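Local coordinates for protein anastral spindle 2, SAS 4 (Drosophila melanogaster, PDB 4BY2) that binds, through the TCP domain of Sas-4, a proline-rich motif of Ana2 in centriole assembly, the two being fused here, and probably acts as an adaptor, at residues D11-R15 and M97-D103; F65-I69 and I78-N82; A72-K76 and K87-D91; D148-E152 and I162-S166; A177-H181 and L192-N196. All coordinates share one frame; numbering follows the deposited sequence.

Interaction 1 (D11-R15 and M97-D103)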
# COMPACT_ATOMS: atom_id res chain seq x y z
N ASP A 11 7.93 -1.68 17.32
CA ASP A 11 9.21 -1.92 16.66
C ASP A 11 9.88 -3.22 17.15
O ASP A 11 9.47 -3.77 18.17
CB ASP A 11 10.15 -0.70 16.83
CG ASP A 11 11.22 -0.55 15.76
OD1 ASP A 11 11.16 -1.28 14.74
OD2 ASP A 11 12.11 0.31 15.93
N MET A 12 10.88 -3.71 16.38
CA MET A 12 11.64 -4.95 16.59
C MET A 12 10.78 -6.22 16.44
O MET A 12 11.32 -7.33 16.35
CB MET A 12 12.43 -4.94 17.92
CG MET A 12 13.78 -4.23 17.82
SD MET A 12 13.67 -2.42 17.66
CE MET A 12 15.38 -2.00 17.44
N LEU A 13 9.44 -6.06 16.37
CA LEU A 13 8.46 -7.12 16.16
C LEU A 13 7.83 -7.00 14.76
O LEU A 13 7.51 -5.88 14.34
CB LEU A 13 7.37 -7.10 17.24
CG LEU A 13 7.65 -7.93 18.49
CD1 LEU A 13 6.80 -7.46 19.65
CD2 LEU A 13 7.44 -9.42 18.23
N PRO A 14 7.64 -8.12 14.03
CA PRO A 14 7.05 -8.02 12.68
C PRO A 14 5.58 -7.63 12.66
O PRO A 14 4.84 -7.92 13.61
CB PRO A 14 7.27 -9.42 12.08
CG PRO A 14 8.21 -10.12 13.01
CD PRO A 14 7.96 -9.52 14.35
N ARG A 15 5.17 -6.94 11.58
CA ARG A 15 3.79 -6.49 11.36
C ARG A 15 2.90 -7.67 10.97
O ARG A 15 3.40 -8.67 10.45
CB ARG A 15 3.75 -5.45 10.23
CG ARG A 15 4.37 -4.10 10.55
CD ARG A 15 4.38 -3.24 9.30
NE ARG A 15 4.89 -1.89 9.54
CZ ARG A 15 4.98 -0.94 8.61
NH1 ARG A 15 4.61 -1.20 7.36
NH2 ARG A 15 5.45 0.26 8.92
N MET A 97 15.76 -3.34 8.38
CA MET A 97 15.59 -4.33 9.43
C MET A 97 15.24 -5.68 8.80
O MET A 97 14.17 -5.82 8.21
CB MET A 97 14.52 -3.88 10.45
CG MET A 97 14.32 -4.84 11.62
SD MET A 97 15.55 -4.71 12.94
CE MET A 97 14.89 -3.33 13.86
N LEU A 98 16.16 -6.65 8.91
CA LEU A 98 15.98 -8.01 8.40
C LEU A 98 15.47 -8.88 9.56
O LEU A 98 16.27 -9.35 10.37
CB LEU A 98 17.29 -8.56 7.81
CG LEU A 98 17.77 -7.94 6.50
CD1 LEU A 98 18.91 -6.94 6.74
CD2 LEU A 98 18.24 -9.01 5.53
N TYR A 99 14.14 -9.03 9.66
CA TYR A 99 13.48 -9.80 10.72
C TYR A 99 13.76 -11.31 10.63
O TYR A 99 14.13 -11.80 9.56
CB TYR A 99 11.97 -9.54 10.73
CG TYR A 99 11.57 -8.11 11.07
CD1 TYR A 99 11.38 -7.71 12.38
CD2 TYR A 99 11.31 -7.19 10.06
CE1 TYR A 99 10.99 -6.41 12.69
CE2 TYR A 99 10.92 -5.89 10.35
CZ TYR A 99 10.76 -5.50 11.67
OH TYR A 99 10.38 -4.21 11.97
N PHE A 100 13.54 -12.02 11.75
CA PHE A 100 13.71 -13.47 11.89
C PHE A 100 12.81 -14.27 10.94
O PHE A 100 13.23 -15.32 10.43
CB PHE A 100 13.50 -13.92 13.35
CG PHE A 100 12.23 -13.44 14.01
CD1 PHE A 100 11.07 -14.20 13.95
CD2 PHE A 100 12.20 -12.25 14.74
CE1 PHE A 100 9.89 -13.76 14.57
CE2 PHE A 100 11.03 -11.81 15.36
CZ PHE A 100 9.88 -12.57 15.27
N ASN A 101 11.58 -13.76 10.67
CA ASN A 101 10.59 -14.38 9.79
C ASN A 101 10.77 -14.02 8.29
O ASN A 101 9.83 -14.19 7.50
CB ASN A 101 9.16 -14.06 10.28
CG ASN A 101 8.76 -12.59 10.24
OD1 ASN A 101 9.59 -11.68 10.17
ND2 ASN A 101 7.47 -12.34 10.31
N LYS A 102 11.98 -13.52 7.91
CA LYS A 102 12.42 -13.12 6.56
C LYS A 102 11.78 -11.78 6.08
O LYS A 102 12.00 -11.38 4.93
CB LYS A 102 12.23 -14.26 5.53
CG LYS A 102 13.30 -14.31 4.44
CD LYS A 102 12.77 -14.98 3.17
CE LYS A 102 13.75 -14.95 2.02
NZ LYS A 102 14.78 -16.02 2.13
N ASP A 103 11.03 -11.09 6.96
CA ASP A 103 10.40 -9.79 6.67
C ASP A 103 11.46 -8.69 6.62
O ASP A 103 12.43 -8.74 7.39
CB ASP A 103 9.35 -9.42 7.73
CG ASP A 103 7.96 -10.01 7.54
OD1 ASP A 103 7.80 -10.89 6.66
OD2 ASP A 103 7.04 -9.61 8.29
O HOH W 1 4.14 -10.45 8.53
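Met-97 CE meets the methyl end of Met-12, 3.9 Å from its CE, the two chains crossing at about a right angle. In this engineered fusion the contact lays the loop 11-15, from the proline-rich motif of Ana2, against the end of strand 94-98 and the turn that follows in the antiparallel TCP domain of Sas-4. Tyr-99 is placed by a CG anti to its carbonyl carbon (chi1 -64°). Pro-14 CA lies 4.2 Å above one face of its ring, offset toward the rim; Met-97 CG covers the opposite face, and the carbonyl carbon of Met-12 is met at the ring edge. With the ring cut back to an alanine, Pro-14 and Met-97 would probably lose the surface between them and a gap would open. Tyr-99 also begins a type I turn ending at Lys-102. On that turn, Phe-100 crosses the proline ring at about a right angle, its CZ 3.7 Å from Pro-14 CD, and the Asn-101 amide slants across the ring, ND2 near CB and OD1 near CG. Asn-84 binds Met-12 O and Phe-100 N, tying both segments together. Asp-103 closes the walk: Tyr-116 OH binds its OD2, and a water donates to Asp-103 OD2 at 3.0 Å and to Arg-15 O at 2.7 Å.

Interaction 2 (F65-I69 and I78-N82)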
# COMPACT_ATOMS: atom_id res chain seq x y z
N PHE A 65 25.06 -9.94 24.02
CA PHE A 65 24.01 -10.45 23.14
C PHE A 65 23.67 -9.49 21.99
O PHE A 65 23.50 -9.95 20.86
CB PHE A 65 22.76 -10.84 23.94
CG PHE A 65 22.66 -12.33 24.20
CD1 PHE A 65 23.26 -12.91 25.31
CD2 PHE A 65 21.97 -13.16 23.31
CE1 PHE A 65 23.17 -14.28 25.54
CE2 PHE A 65 21.89 -14.53 23.54
CZ PHE A 65 22.49 -15.09 24.65
N LYS A 66 23.59 -8.17 22.27
CA LYS A 66 23.33 -7.15 21.25
C LYS A 66 24.67 -6.77 20.60
O LYS A 66 25.46 -6.04 21.21
CB LYS A 66 22.61 -5.93 21.85
CG LYS A 66 22.22 -4.86 20.83
CD LYS A 66 22.28 -3.47 21.44
CE LYS A 66 22.24 -2.39 20.39
NZ LYS A 66 22.51 -1.05 20.97
N ARG A 67 24.94 -7.30 19.40
CA ARG A 67 26.19 -7.07 18.67
C ARG A 67 26.06 -5.94 17.63
O ARG A 67 25.50 -6.15 16.55
CB ARG A 67 26.68 -8.39 18.02
CG ARG A 67 28.16 -8.40 17.69
CD ARG A 67 28.65 -9.79 17.31
NE ARG A 67 28.48 -10.07 15.89
CZ ARG A 67 28.95 -11.15 15.28
NH1 ARG A 67 29.63 -12.07 15.96
NH2 ARG A 67 28.75 -11.33 13.98
N GLU A 68 26.58 -4.74 17.97
CA GLU A 68 26.55 -3.55 17.11
C GLU A 68 27.91 -3.39 16.40
O GLU A 68 28.80 -2.70 16.90
CB GLU A 68 26.19 -2.30 17.94
CG GLU A 68 25.87 -1.06 17.12
CD GLU A 68 25.60 0.22 17.89
OE1 GLU A 68 24.85 0.17 18.90
OE2 GLU A 68 26.13 1.27 17.48
N ILE A 69 28.07 -4.05 15.23
CA ILE A 69 29.31 -3.97 14.46
C ILE A 69 29.29 -2.73 13.55
O ILE A 69 28.38 -2.56 12.74
CB ILE A 69 29.68 -5.30 13.72
CG1 ILE A 69 30.97 -5.15 12.87
CG2 ILE A 69 28.53 -5.90 12.90
CD1 ILE A 69 31.77 -6.43 12.65
N ILE A 78 23.57 -4.19 13.21
CA ILE A 78 23.19 -4.57 14.57
C ILE A 78 22.51 -5.93 14.58
O ILE A 78 21.46 -6.11 13.95
CB ILE A 78 22.36 -3.49 15.32
CG1 ILE A 78 22.90 -2.06 15.06
CG2 ILE A 78 22.30 -3.80 16.83
CD1 ILE A 78 21.90 -0.93 15.33
N TRP A 79 23.10 -6.89 15.30
CA TRP A 79 22.56 -8.24 15.46
C TRP A 79 21.82 -8.30 16.79
O TRP A 79 22.41 -8.04 17.84
CB TRP A 79 23.67 -9.29 15.41
CG TRP A 79 24.38 -9.36 14.09
CD1 TRP A 79 25.46 -8.63 13.70
CD2 TRP A 79 24.08 -10.24 13.00
NE1 TRP A 79 25.85 -8.99 12.43
CE2 TRP A 79 25.03 -9.99 11.98
CE3 TRP A 79 23.10 -11.23 12.79
CZ2 TRP A 79 25.02 -10.68 10.76
CZ3 TRP A 79 23.10 -11.91 11.58
CH2 TRP A 79 24.04 -11.64 10.58
N TYR A 80 20.51 -8.58 16.72
CA TYR A 80 19.64 -8.66 17.89
C TYR A 80 19.48 -10.11 18.39
O TYR A 80 19.65 -11.03 17.58
CB TYR A 80 18.29 -7.97 17.60
CG TYR A 80 18.40 -6.47 17.48
CD1 TYR A 80 18.29 -5.65 18.60
CD2 TYR A 80 18.62 -5.85 16.25
CE1 TYR A 80 18.41 -4.26 18.51
CE2 TYR A 80 18.74 -4.47 16.14
CZ TYR A 80 18.63 -3.68 17.27
OH TYR A 80 18.75 -2.31 17.17
N PRO A 81 19.20 -10.35 19.70
CA PRO A 81 19.09 -11.74 20.20
C PRO A 81 17.97 -12.58 19.57
O PRO A 81 18.15 -13.79 19.40
CB PRO A 81 18.88 -11.57 21.71
CG PRO A 81 19.33 -10.18 22.01
CD PRO A 81 19.00 -9.38 20.80
N ASN A 82 16.84 -11.94 19.21
CA ASN A 82 15.67 -12.56 18.58
C ASN A 82 15.93 -13.13 17.18
O ASN A 82 15.22 -14.04 16.74
CB ASN A 82 14.47 -11.60 18.58
CG ASN A 82 14.81 -10.18 18.19
OD1 ASN A 82 15.53 -9.92 17.22
ND2 ASN A 82 14.30 -9.22 18.95
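Arg-67 and Trp-79 share two backbone hydrogen bonds within the Sas-4 part of the fusion. Trp-79 N reaches Arg-67 O at 2.8 Å, almost straight at 176°, and Arg-67 N returns the bond to Trp-79 O at 3.1 Å. Arg-67 O also takes a CA-H...O contact from Ile-78. The same pair forms a cation-pi contact: the side chains run alongside each other, and a bend at chi3 (87°) brings Arg-67 CZ to 4.9 Å from the centroid of the Trp-79 five-membered ring. NH2 stands over the indole face while the guanidinium plane is nearly perpendicular to it. These pairings belong to the antiparallel beta hairpin of strands 67-70 and 76-79, in which Glu-68 faces Ile-78 as a non-hydrogen-bonded pair. Carbon-to-carbon contacts, including the aliphatic parts of Glu-68 and Lys-66, lie on both faces. Ile-69 CG2 meets the indole edge, near its plane, while Glu-68 CG lies 3.8 Å from Ile-78 CG1, and Lys-66 CE touches Ile-78 CG2 across the same face. Further out, Phe-65 CD2 rests on Pro-81 CB at 3.8 Å. The ionic contact lies within one segment: Lys-66 NZ makes a weak salt bridge to Glu-68 OE1, whose partner oxygen OE2 is held by Lys-76.

Interaction 3 (A72-K76 and K87-D91)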
# COMPACT_ATOMS: atom_id res chain seq x y z
N ALA A 72 34.24 -0.13 8.49
CA ALA A 72 35.30 0.84 8.18
C ALA A 72 34.78 2.15 7.57
O ALA A 72 35.25 3.23 7.96
CB ALA A 72 36.33 0.21 7.25
N ASP A 73 33.80 2.07 6.65
CA ASP A 73 33.19 3.22 5.98
C ASP A 73 32.29 4.07 6.90
O ASP A 73 32.06 5.25 6.62
CB ASP A 73 32.43 2.78 4.72
CG ASP A 73 31.24 1.88 4.97
OD1 ASP A 73 31.43 0.77 5.50
OD2 ASP A 73 30.11 2.27 4.59
N GLY A 74 31.81 3.46 7.99
CA GLY A 74 30.94 4.11 8.96
C GLY A 74 29.56 3.48 9.07
O GLY A 74 28.80 3.85 9.97
N SER A 75 29.24 2.55 8.15
CA SER A 75 27.96 1.83 8.12
C SER A 75 27.89 0.83 9.28
O SER A 75 28.88 0.16 9.58
CB SER A 75 27.78 1.11 6.79
OG SER A 75 28.81 0.17 6.55
N LYS A 76 26.72 0.74 9.94
CA LYS A 76 26.53 -0.14 11.09
C LYS A 76 25.61 -1.32 10.80
O LYS A 76 24.67 -1.20 10.01
CB LYS A 76 26.01 0.64 12.31
CG LYS A 76 27.06 1.54 12.95
CD LYS A 76 26.52 2.31 14.13
CE LYS A 76 27.57 3.19 14.75
NZ LYS A 76 27.07 3.91 15.95
N LYS A 87 20.51 -2.95 9.56
CA LYS A 87 21.62 -2.38 8.79
C LYS A 87 21.38 -0.88 8.60
O LYS A 87 20.33 -0.49 8.09
CB LYS A 87 21.80 -3.09 7.45
CG LYS A 87 22.38 -4.50 7.57
CD LYS A 87 22.64 -5.13 6.20
CE LYS A 87 24.05 -4.91 5.71
NZ LYS A 87 24.30 -5.61 4.42
N ILE A 88 22.33 -0.05 9.04
CA ILE A 88 22.27 1.41 8.92
C ILE A 88 23.38 1.87 7.98
O ILE A 88 24.53 1.44 8.13
CB ILE A 88 22.36 2.12 10.31
CG1 ILE A 88 21.39 1.51 11.34
CG2 ILE A 88 22.15 3.64 10.17
CD1 ILE A 88 21.69 1.83 12.80
N SER A 89 23.04 2.76 7.03
CA SER A 89 24.00 3.35 6.08
C SER A 89 24.93 4.32 6.84
O SER A 89 24.53 4.88 7.86
CB SER A 89 23.27 4.10 4.97
OG SER A 89 22.44 5.13 5.49
N ALA A 90 26.17 4.51 6.33
CA ALA A 90 27.19 5.39 6.91
C ALA A 90 26.66 6.79 7.29
O ALA A 90 27.04 7.34 8.33
CB ALA A 90 28.38 5.51 5.97
N ASP A 91 25.76 7.34 6.45
CA ASP A 91 25.11 8.64 6.60
C ASP A 91 23.95 8.62 7.61
O ASP A 91 23.57 9.67 8.13
CB ASP A 91 24.63 9.16 5.23
CG ASP A 91 24.09 8.06 4.31
OD1 ASP A 91 22.94 7.63 4.51
OD2 ASP A 91 24.84 7.63 3.41
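The carboxylate of Asp-73 meets the Ala-90 methyl through OD2, 3.9 Å from CB. Asp-73 OD1 is met on its syn side, 23° out of the carboxylate plane, by Ser-75 OG at 2.9 Å. The Asp-73 carbonyl oxygen touches the same Ala-90 methyl. The other flat groups are peptides: Lys-76 N binds Ile-88 O at 2.9 Å and Ile-88 N binds Lys-76 O at 2.8 Å. These two bonds make Lys-76 and Ile-88 an antiparallel hydrogen-bonded pair, where strand 76-79 starts beside the end of strand 85-88 in the Sas-4 TCP domain. Beyond the pair, before Lys-76 on one chain and after Ile-88 on the other, the regular pairing stops: Ser-75 and Ala-90 bring their CA atoms to 3.8 Å, and Ser-75 CB packs on Ile-88 O. Gly-74 turns through backbone angles (phi 118°) at which a CB would press on the Asp-73 carbonyl oxygen and approach the Ala-90 methyl. Because both bonds across the contact come from main chain, the pairing itself probably depends little on side-chain identity, whereas the turn at Gly-74 calls for glycine.

Interaction 4 (D148-E152 and I162-S166)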
# COMPACT_ATOMS: atom_id res chain seq x y z
N ASP A 148 -6.99 11.57 4.01
CA ASP A 148 -8.41 11.98 4.00
C ASP A 148 -9.38 10.82 4.26
O ASP A 148 -10.39 11.02 4.94
CB ASP A 148 -8.77 12.73 2.71
CG ASP A 148 -8.32 12.09 1.40
OD1 ASP A 148 -8.19 10.85 1.35
OD2 ASP A 148 -8.13 12.84 0.42
N GLY A 149 -9.06 9.65 3.73
CA GLY A 149 -9.88 8.44 3.87
C GLY A 149 -10.14 7.72 2.56
O GLY A 149 -10.72 6.63 2.58
N THR A 150 -9.70 8.31 1.43
CA THR A 150 -9.87 7.75 0.08
C THR A 150 -9.11 6.44 -0.09
O THR A 150 -7.94 6.34 0.29
CB THR A 150 -9.47 8.76 -1.02
OG1 THR A 150 -8.13 9.19 -0.81
CG2 THR A 150 -10.42 9.95 -1.10
N VAL A 151 -9.80 5.42 -0.62
CA VAL A 151 -9.27 4.09 -0.88
C VAL A 151 -9.38 3.83 -2.39
O VAL A 151 -10.47 3.96 -2.96
CB VAL A 151 -9.97 2.99 -0.03
CG1 VAL A 151 -9.31 1.63 -0.24
CG2 VAL A 151 -9.98 3.35 1.45
N GLU A 152 -8.25 3.51 -3.03
CA GLU A 152 -8.17 3.26 -4.47
C GLU A 152 -7.56 1.89 -4.77
O GLU A 152 -6.34 1.72 -4.69
CB GLU A 152 -7.39 4.40 -5.16
CG GLU A 152 -7.80 4.65 -6.59
CD GLU A 152 -7.03 5.76 -7.29
OE1 GLU A 152 -7.23 6.94 -6.93
OE2 GLU A 152 -6.25 5.45 -8.22
N ILE A 162 -12.80 3.20 -6.63
CA ILE A 162 -12.58 4.41 -5.83
C ILE A 162 -13.68 4.52 -4.78
O ILE A 162 -14.86 4.43 -5.13
CB ILE A 162 -12.45 5.70 -6.71
CG1 ILE A 162 -11.50 5.50 -7.92
CG2 ILE A 162 -12.00 6.91 -5.88
CD1 ILE A 162 -12.19 5.32 -9.27
N VAL A 163 -13.31 4.70 -3.49
CA VAL A 163 -14.24 4.78 -2.36
C VAL A 163 -13.78 5.80 -1.30
O VAL A 163 -12.61 5.79 -0.89
CB VAL A 163 -14.56 3.37 -1.76
CG1 VAL A 163 -13.32 2.49 -1.67
CG2 VAL A 163 -15.29 3.46 -0.42
N ASP A 164 -14.71 6.68 -0.88
CA ASP A 164 -14.49 7.72 0.12
C ASP A 164 -15.73 7.89 1.01
O ASP A 164 -16.79 8.29 0.51
CB ASP A 164 -14.11 9.06 -0.56
CG ASP A 164 -13.74 10.22 0.37
OD1 ASP A 164 -13.35 9.95 1.53
OD2 ASP A 164 -13.75 11.38 -0.10
N PRO A 165 -15.65 7.58 2.33
CA PRO A 165 -16.82 7.75 3.19
C PRO A 165 -16.98 9.20 3.70
O PRO A 165 -17.35 9.42 4.85
CB PRO A 165 -16.60 6.72 4.31
CG PRO A 165 -15.16 6.26 4.18
CD PRO A 165 -14.50 7.08 3.10
N SER A 166 -16.74 10.18 2.80
CA SER A 166 -16.84 11.61 3.10
C SER A 166 -18.24 12.14 2.76
O SER A 166 -19.05 12.32 3.67
CB SER A 166 -15.76 12.40 2.36
OG SER A 166 -15.89 13.79 2.59
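Thr-150 and Asp-164 cross obliquely at one end of the beta hairpin formed by strands 151-154 and 160-163 of the Sas-4 TCP domain. The threonine branches at CB, and each arm takes a different partner. Its methyl, CG2, spreads over the Asp-164 carboxylate, 3.6 Å from CG and nearly as close to both oxygens. Its hydroxyl, seated between the backbone N and the carbonyl carbon (chi1 56°), turns to the segment's own start and donates to the syn lone pair of Asp-148 OD1 at 2.7 Å. Thr-150 N also reaches Asp-148 OD1, at 3.0 Å on the anti side, which makes an Asx turn; two donors thus grip one carboxylate oxygen. Asp-164 OD1 stands 5.2 Å from Asp-148 OD1, so the paired donors may help to offset the like charges. Gly-149, within the turn, has backbone angles at which a CB would jam against the Asp-148 carbonyl oxygen. Past the threonine, regular pairing begins: Val-151 N bonds to Val-163 O at 2.8 Å and Val-163 N to Val-151 O at 3.0 Å. On the opposite face from these valines, Glu-152 lies beside Ile-162 and sends its carboxylate on to His-154. Between the valines themselves, Val-163 CG1 packs 3.8 Å from Val-151 CB.

Interaction 5 (A177-H181 and L192-N196)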
# COMPACT_ATOMS: atom_id res chain seq x y z
N ALA A 177 -11.01 -0.88 -17.90
CA ALA A 177 -9.93 -0.89 -18.90
C ALA A 177 -10.31 -0.22 -20.23
O ALA A 177 -9.47 0.45 -20.84
CB ALA A 177 -9.45 -2.31 -19.14
N ASP A 178 -11.57 -0.41 -20.68
CA ASP A 178 -12.10 0.16 -21.92
C ASP A 178 -12.29 1.68 -21.83
O ASP A 178 -12.19 2.38 -22.84
CB ASP A 178 -13.41 -0.53 -22.34
CG ASP A 178 -14.45 -0.71 -21.25
OD1 ASP A 178 -14.41 0.06 -20.26
OD2 ASP A 178 -15.31 -1.60 -21.39
N GLY A 179 -12.58 2.17 -20.62
CA GLY A 179 -12.79 3.58 -20.34
C GLY A 179 -14.09 3.91 -19.65
O GLY A 179 -14.33 5.07 -19.30
N THR A 180 -14.95 2.88 -19.43
CA THR A 180 -16.26 3.00 -18.78
C THR A 180 -16.14 3.47 -17.33
O THR A 180 -15.30 2.95 -16.59
CB THR A 180 -17.06 1.68 -18.91
OG1 THR A 180 -16.89 1.15 -20.23
CG2 THR A 180 -18.54 1.85 -18.62
N HIS A 181 -16.97 4.45 -16.95
CA HIS A 181 -16.99 5.03 -15.60
C HIS A 181 -18.36 4.85 -14.94
O HIS A 181 -19.32 5.52 -15.31
CB HIS A 181 -16.53 6.50 -15.62
CG HIS A 181 -16.52 7.18 -14.29
ND1 HIS A 181 -15.82 6.67 -13.21
CD2 HIS A 181 -17.10 8.34 -13.91
CE1 HIS A 181 -16.01 7.51 -12.21
NE2 HIS A 181 -16.77 8.54 -12.59
N LEU A 192 -23.87 5.58 -15.31
CA LEU A 192 -22.93 4.86 -16.16
C LEU A 192 -22.46 5.70 -17.35
O LEU A 192 -23.24 5.98 -18.27
CB LEU A 192 -23.53 3.51 -16.61
CG LEU A 192 -22.63 2.54 -17.38
CD1 LEU A 192 -21.62 1.87 -16.47
CD2 LEU A 192 -23.46 1.47 -18.06
N ASN A 193 -21.19 6.13 -17.32
CA ASN A 193 -20.56 6.94 -18.36
C ASN A 193 -19.77 6.03 -19.31
O ASN A 193 -18.64 5.64 -19.01
CB ASN A 193 -19.68 8.04 -17.76
CG ASN A 193 -20.42 9.02 -16.88
OD1 ASN A 193 -21.16 9.88 -17.35
ND2 ASN A 193 -20.21 8.92 -15.57
N LEU A 194 -20.39 5.67 -20.45
CA LEU A 194 -19.82 4.81 -21.48
C LEU A 194 -18.65 5.50 -22.21
O LEU A 194 -18.62 6.73 -22.25
CB LEU A 194 -20.92 4.41 -22.50
CG LEU A 194 -21.92 3.28 -22.16
CD1 LEU A 194 -21.23 1.96 -21.83
CD2 LEU A 194 -22.94 3.69 -21.10
N PRO A 195 -17.68 4.75 -22.80
CA PRO A 195 -16.56 5.42 -23.49
C PRO A 195 -16.94 6.13 -24.79
O PRO A 195 -16.26 7.09 -25.18
CB PRO A 195 -15.56 4.28 -23.72
CG PRO A 195 -16.40 3.05 -23.80
CD PRO A 195 -17.54 3.27 -22.85
N ASN A 196 -18.03 5.69 -25.45
CA ASN A 196 -18.54 6.25 -26.71
C ASN A 196 -19.28 7.60 -26.54
O ASN A 196 -19.55 8.27 -27.54
CB ASN A 196 -19.41 5.23 -27.47
CG ASN A 196 -20.51 4.57 -26.66
OD1 ASN A 196 -21.15 5.18 -25.79
ND2 ASN A 196 -20.79 3.32 -26.97
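His-181 and Asn-193 pair through both of their backbone groups. His-181 N donates to Asn-193 O at 2.9 Å (173° at the hydrogen) and Asn-193 N to His-181 O at 2.8 Å, an antiparallel hydrogen-bonded pair in the Sas-4 TCP domain. Their side chains run alongside each other on one face, ring and amide planes only 15° apart, with His-181 CD2 at 3.6 Å from Asn-193 ND2. The polar ends find partners on neighbouring strands: His-181 ND1 is bonded to Trp-174 O and NE2 weakly to Glu-173, while Asn-193 OD1 is held by Lys-199. In the turn before the pair, Asp-178 OD1 accepts twice from the same face of its carboxylate, from Thr-180 OG1 at 2.7 Å and from Thr-180 N at 3.0 Å; the second bond defines an Asx turn. The threonine hydroxyl, anti to its own carbonyl carbon (chi1 -42°), also lies against Pro-195 CD, and the methyl is thereby sent the other way, to Leu-192 CD1 at 3.8 Å and, more loosely, beside Leu-194 CD1. Replacing this buried threonine by a glycine would probably cost Asp-178 one of its two donors and leave a gap beside Leu-192 and Pro-195. Gly-179 adopts backbone angles suited to glycine. The contact joins the start of strand 181-185 to the end of strand 190-193; Glu-173 and Trp-174 come from strand 170-175 on one flank, and strand 199-202 borders the other, where Glu-200 touches Leu-192 and Leu-194.

How the interactions relate
All five contacts lie along an elongated run of antiparallel strands in which chain and strand order agree. Interactions 1, 2 and 3 gather near one end, their centres 14 to 20 Å apart. Interactions 2 and 3 interlock: their segments alternate in sequence, and strands 76-79 and 85-88 are neighbours. In this fused chain interaction 1 spans both, its Ana2 segment preceding them and its Sas-4 segment following. Interactions 4 and 5 come later, their centres 21 Å apart; the centres of interactions 2 and 5 are 56 Å apart. Interactions 2 to 5 each pair neighbouring strands, consistent with an extended domain built largely by local pairing, while interaction 1 lays the Ana2 loop on it.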